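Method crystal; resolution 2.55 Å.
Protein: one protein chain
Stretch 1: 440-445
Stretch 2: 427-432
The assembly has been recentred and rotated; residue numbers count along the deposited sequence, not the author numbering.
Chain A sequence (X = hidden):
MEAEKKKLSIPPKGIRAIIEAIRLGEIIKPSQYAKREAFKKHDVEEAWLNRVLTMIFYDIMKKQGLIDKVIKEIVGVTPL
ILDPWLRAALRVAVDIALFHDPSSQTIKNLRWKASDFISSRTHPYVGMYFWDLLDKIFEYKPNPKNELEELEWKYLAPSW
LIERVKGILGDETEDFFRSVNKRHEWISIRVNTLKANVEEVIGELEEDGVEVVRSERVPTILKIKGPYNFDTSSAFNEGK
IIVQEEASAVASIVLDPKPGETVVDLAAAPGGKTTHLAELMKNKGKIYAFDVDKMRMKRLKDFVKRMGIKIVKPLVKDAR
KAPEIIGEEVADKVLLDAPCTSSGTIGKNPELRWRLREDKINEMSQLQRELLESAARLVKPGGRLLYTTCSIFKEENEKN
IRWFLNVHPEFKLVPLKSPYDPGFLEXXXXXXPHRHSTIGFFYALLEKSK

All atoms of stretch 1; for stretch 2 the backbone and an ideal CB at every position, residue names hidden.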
ATOM      1  N   GLY A 440       3.530   5.365   7.163  1.00 32.20           N
ATOM      2  CA  GLY A 440       3.822   4.995   8.551  1.00 32.11           C
ATOM      3  C   GLY A 440       4.689   3.748   8.571  1.00 32.08           C
ATOM      4  O   GLY A 440       4.379   2.760   7.907  1.00 32.34           O
ATOM      5  N   PHE A 441       5.783   3.793   9.321  1.00 31.90           N
ATOM      6  CA  PHE A 441       6.772   2.722   9.278  1.00 31.74           C
ATOM      7  C   PHE A 441       7.460   2.537  10.626  1.00 31.76           C
ATOM      8  O   PHE A 441       7.491   3.456  11.449  1.00 31.91           O
ATOM      9  CB  PHE A 441       7.813   3.033   8.203  1.00 31.53           C
ATOM     10  CG  PHE A 441       8.277   1.834   7.428  1.00 30.95           C
ATOM     11  CD1 PHE A 441       9.490   1.223   7.728  1.00 30.51           C
ATOM     12  CD2 PHE A 441       7.513   1.327   6.384  1.00 30.71           C
ATOM     13  CE1 PHE A 441       9.934   0.123   7.004  1.00 30.32           C
ATOM     14  CE2 PHE A 441       7.945   0.223   5.651  1.00 30.96           C
ATOM     15  CZ  PHE A 441       9.160  -0.381   5.965  1.00 31.02           C
ATOM     16  N   PHE A 442       8.008   1.343  10.843  1.00 31.60           N
ATOM     17  CA  PHE A 442       8.700   1.021  12.085  1.00 31.32           C
ATOM     18  C   PHE A 442       9.998   0.283  11.804  1.00 31.28           C
ATOM     19  O   PHE A 442      10.053  -0.570  10.919  1.00 31.04           O
ATOM     20  CB  PHE A 442       7.798   0.190  12.994  1.00 31.46           C
ATOM     21  CG  PHE A 442       8.432  -0.179  14.309  1.00 31.61           C
ATOM     22  CD1 PHE A 442       8.550   0.763  15.330  1.00 31.21           C
ATOM     23  CD2 PHE A 442       8.905  -1.470  14.528  1.00 31.44           C
ATOM     24  CE1 PHE A 442       9.127   0.427  16.540  1.00 31.38           C
ATOM     25  CE2 PHE A 442       9.485  -1.817  15.740  1.00 31.72           C
ATOM     26  CZ  PHE A 442       9.599  -0.865  16.747  1.00 31.81           C
ATOM     27  N   TYR A 443      11.034   0.627  12.567  1.00 31.33           N
ATOM     28  CA  TYR A 443      12.367   0.048  12.416  1.00 31.38           C
ATOM     29  C   TYR A 443      12.897  -0.432  13.764  1.00 31.38           C
ATOM     30  O   TYR A 443      12.828   0.295  14.763  1.00 31.51           O
ATOM     31  CB  TYR A 443      13.352   1.083  11.852  1.00 31.54           C
ATOM     32  CG  TYR A 443      12.901   1.806  10.604  1.00 31.63           C
ATOM     33  CD1 TYR A 443      11.996   2.863  10.679  1.00 31.61           C
ATOM     34  CD2 TYR A 443      13.406   1.454   9.351  1.00 31.79           C
ATOM     35  CE1 TYR A 443      11.584   3.534   9.545  1.00 32.24           C
ATOM     36  CE2 TYR A 443      13.003   2.124   8.204  1.00 31.79           C
ATOM     37  CZ  TYR A 443      12.092   3.164   8.311  1.00 32.03           C
ATOM     38  OH  TYR A 443      11.672   3.837   7.192  1.00 31.51           O
ATOM     39  N   ALA A 444      13.438  -1.649  13.788  1.00 31.14           N
ATOM     40  CA  ALA A 444      14.129  -2.165  14.965  1.00 30.83           C
ATOM     41  C   ALA A 444      15.367  -2.937  14.541  1.00 30.74           C
ATOM     42  O   ALA A 444      15.260  -4.011  13.943  1.00 30.73           O
ATOM     43  CB  ALA A 444      13.210  -3.039  15.785  1.00 30.88           C
ATOM     44  N   LEU A 445      16.536  -2.376  14.836  1.00 30.56           N
ATOM     45  CA  LEU A 445      17.801  -3.010  14.490  1.00 30.47           C
ATOM     46  C   LEU A 445      18.369  -3.759  15.693  1.00 30.50           C
ATOM     47  O   LEU A 445      18.479  -3.214  16.794  1.00 30.47           O
ATOM     48  CB  LEU A 445      18.806  -1.990  13.938  1.00 30.46           C
ATOM     49  CG  LEU A 445      20.088  -2.523  13.280  1.00 30.24           C
ATOM     50  CD1 LEU A 445      19.790  -3.340  12.020  1.00 29.84           C
ATOM     51  CD2 LEU A 445      21.050  -1.384  12.961  1.00 30.41           C
ATOM     52  N   UNK A 427      15.734   3.601  20.821  1.00 35.29           N
ATOM     53  CA  UNK A 427      16.611   2.850  19.925  1.00 34.86           C
ATOM     54  C   UNK A 427      15.884   2.425  18.661  1.00 34.62           C
ATOM     55  O   UNK A 427      16.515   2.070  17.660  1.00 34.49           O
ATOM     56  CB  UNK A 427      17.175   1.620  20.639  1.00 34.86           C
ATOM     57  N   UNK A 428      14.552   2.453  18.719  1.00 34.24           N
ATOM     58  CA  UNK A 428      13.711   2.141  17.567  1.00 33.98           C
ATOM     59  C   UNK A 428      13.296   3.423  16.853  1.00 33.78           C
ATOM     60  O   UNK A 428      13.292   4.505  17.445  1.00 33.78           O
ATOM     61  CB  UNK A 428      12.476   1.348  17.999  1.00 33.98           C
ATOM     62  N   UNK A 429      12.935   3.288  15.582  1.00 33.45           N
ATOM     63  CA  UNK A 429      12.634   4.437  14.744  1.00 33.04           C
ATOM     64  C   UNK A 429      11.265   4.302  14.093  1.00 32.98           C
ATOM     65  O   UNK A 429      10.867   3.208  13.693  1.00 32.87           O
ATOM     66  CB  UNK A 429      13.712   4.609  13.672  1.00 33.04           C
ATOM     67  N   UNK A 430      10.550   5.420  14.002  1.00 32.92           N
ATOM     68  CA  UNK A 430       9.252   5.464  13.336  1.00 33.04           C
ATOM     69  C   UNK A 430       9.177   6.581  12.296  1.00 32.94           C
ATOM     70  O   UNK A 430       9.683   7.685  12.516  1.00 33.06           O
ATOM     71  CB  UNK A 430       8.140   5.644  14.371  1.00 33.04           C
ATOM     72  N   UNK A 431       8.553   6.270  11.163  1.00 32.71           N
ATOM     73  CA  UNK A 431       8.190   7.266  10.163  1.00 32.41           C
ATOM     74  C   UNK A 431       6.691   7.511  10.252  1.00 32.35           C
ATOM     75  O   UNK A 431       5.916   6.595  10.548  1.00 32.02           O
ATOM     76  CB  UNK A 431       8.592   6.816   8.757  1.00 32.41           C
ATOM     77  N   UNK A 432       6.296   8.757  10.010  1.00 32.31           N
ATOM     78  CA  UNK A 432       4.895   9.159  10.059  1.00 32.24           C
ATOM     79  C   UNK A 432       4.524   9.985   8.831  1.00 32.21           C
ATOM     80  O   UNK A 432       5.304  10.842   8.406  1.00 32.52           O
ATOM     81  CB  UNK A 432       4.612   9.953  11.336  1.00 32.24           C
TER

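The two stretches run antiparallel, with an angle of 164° between strand directions and a closest approach of 4.7 Å between their axes. Position 427 lies at the end of this contact, where CA-to-CB points sideways and an ideal CB finds nothing of stretch 1 within 5.5 Å. Stretch 1 therefore asks little of the side chain, but a phi of 110° with a psi of -18° by itself favours glycine. The residue is Gly 427.

At position 428 CA-to-CB points toward stretch 1. The ideal CB is 3.4 Å from Tyr 443 O and 3.8 Å from Phe 442 CE1, so a compact side chain fits well: alanine, serine, threonine or valine would all be plausible. The residue is Thr 428, with chi1 in the p well. Its CB packs 3.7 Å from Phe 442 CE1, while its CG2 reaches Ala 444 CB at 4.2 Å. Its hydroxyl OG1 is hydrogen-bonded to a residue just outside the stretches.

Position 429 has extended backbone angles and pairs with Tyr 443. Its N donates to Tyr 443 O at 3.1 Å, and its O accepts from Tyr 443 N at 2.8 Å, a reciprocal pair that any residue with a free backbone NH could make. The ideal CB shares a face of the sheet with the tyrosine and lies 3.9 Å from Tyr 443 CD1. An apolar chain would suit: leucine or isoleucine could lie against the ring, and methionine, longer and more flexible, could fold over it. The residue is Met 429. Chi angles of t, t and p bring its CE over one face of the ring, 3.8 Å from the Tyr 443 centroid and only 14° off the normal, a CH-pi contact. The sulfur SD sits obliquely, 5.2 Å from that centroid.

Position 430 pairs with Phe 442 without backbone hydrogen bonds between them, although its CA makes a CA-H...O contact with Phe 441 O at 3.3 Å. Its CB shares the Phe 442 face and lies 5.0 Å from Phe 442 CD1. The ring offers an apolar surface to the first carbons of the side chain, and stretch 1 does not decide what the end should carry, so valine, leucine, lysine or arginine could serve. The residue is Arg 430. Its CG meets the ring edge, 3.7 Å from Phe 442 CD1, and its NH1 makes a weak hydrogen bond of 3.0 Å to a water that donates to Phe 441 O, also at 3.0 Å.

Position 431 returns to the face of Phe 441 and Tyr 443. The ideal CB is 3.9 Å from Phe 441 CB and 4.5 Å from Tyr 443 CE1, so a small apolar residue fits naturally. The residue is Ala 431, whose methyl CB packs on Phe 441 CB at 3.9 Å. Its N donates to Phe 441 O at 3.0 Å and its O accepts from Phe 441 N at 3.1 Å.

At position 432 CA-to-CB points away from stretch 1, leaving the choice open to many residues. The residue is Trp 432, at the N-cap position before a helix.

Stretch 2 (427-432) GTMRAW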
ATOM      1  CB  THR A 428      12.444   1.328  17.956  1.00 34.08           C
ATOM      2  OG1 THR A 428      11.580   2.118  18.785  1.00 33.80           O
ATOM      3  CG2 THR A 428      12.821   0.036  18.676  1.00 33.85           C
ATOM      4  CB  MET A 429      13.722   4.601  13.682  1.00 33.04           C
ATOM      5  CG  MET A 429      13.637   5.878  12.862  1.00 32.53           C
ATOM      6  SD  MET A 429      15.149   6.191  11.933  1.00 32.68           S
ATOM      7  CE  MET A 429      15.159   4.825  10.771  1.00 32.28           C
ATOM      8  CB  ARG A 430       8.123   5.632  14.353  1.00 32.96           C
ATOM      9  CG  ARG A 430       7.707   4.354  15.055  1.00 33.31           C
ATOM     10  CD  ARG A 430       6.550   4.622  16.000  1.00 33.43           C
ATOM     11  NE  ARG A 430       5.945   3.392  16.501  1.00 34.65           N
ATOM     12  CZ  ARG A 430       4.744   2.934  16.150  1.00 35.64           C
ATOM     13  NH1 ARG A 430       3.993   3.604  15.282  1.00 36.31           N
ATOM     14  NH2 ARG A 430       4.287   1.804  16.675  1.00 35.61           N
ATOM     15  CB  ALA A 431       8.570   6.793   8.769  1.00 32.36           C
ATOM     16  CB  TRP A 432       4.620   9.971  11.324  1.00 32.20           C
ATOM     17  CG  TRP A 432       4.746   9.193  12.594  1.00 32.26           C
ATOM     18  CD1 TRP A 432       5.821   9.168  13.438  1.00 32.09           C
ATOM     19  CD2 TRP A 432       3.757   8.333  13.179  1.00 32.10           C
ATOM     20  NE1 TRP A 432       5.564   8.346  14.509  1.00 32.11           N
ATOM     21  CE2 TRP A 432       4.306   7.820  14.376  1.00 31.94           C
ATOM     22  CE3 TRP A 432       2.463   7.944  12.805  1.00 31.94           C
ATOM     23  CZ2 TRP A 432       3.605   6.936  15.205  1.00 32.09           C
ATOM     24  CZ3 TRP A 432       1.764   7.069  13.630  1.00 31.98           C
ATOM     25  CH2 TRP A 432       2.339   6.574  14.817  1.00 32.19           C
TER
HETATM   26  O   HOH W   1       5.190   4.765  12.798  1.00 46.73           O
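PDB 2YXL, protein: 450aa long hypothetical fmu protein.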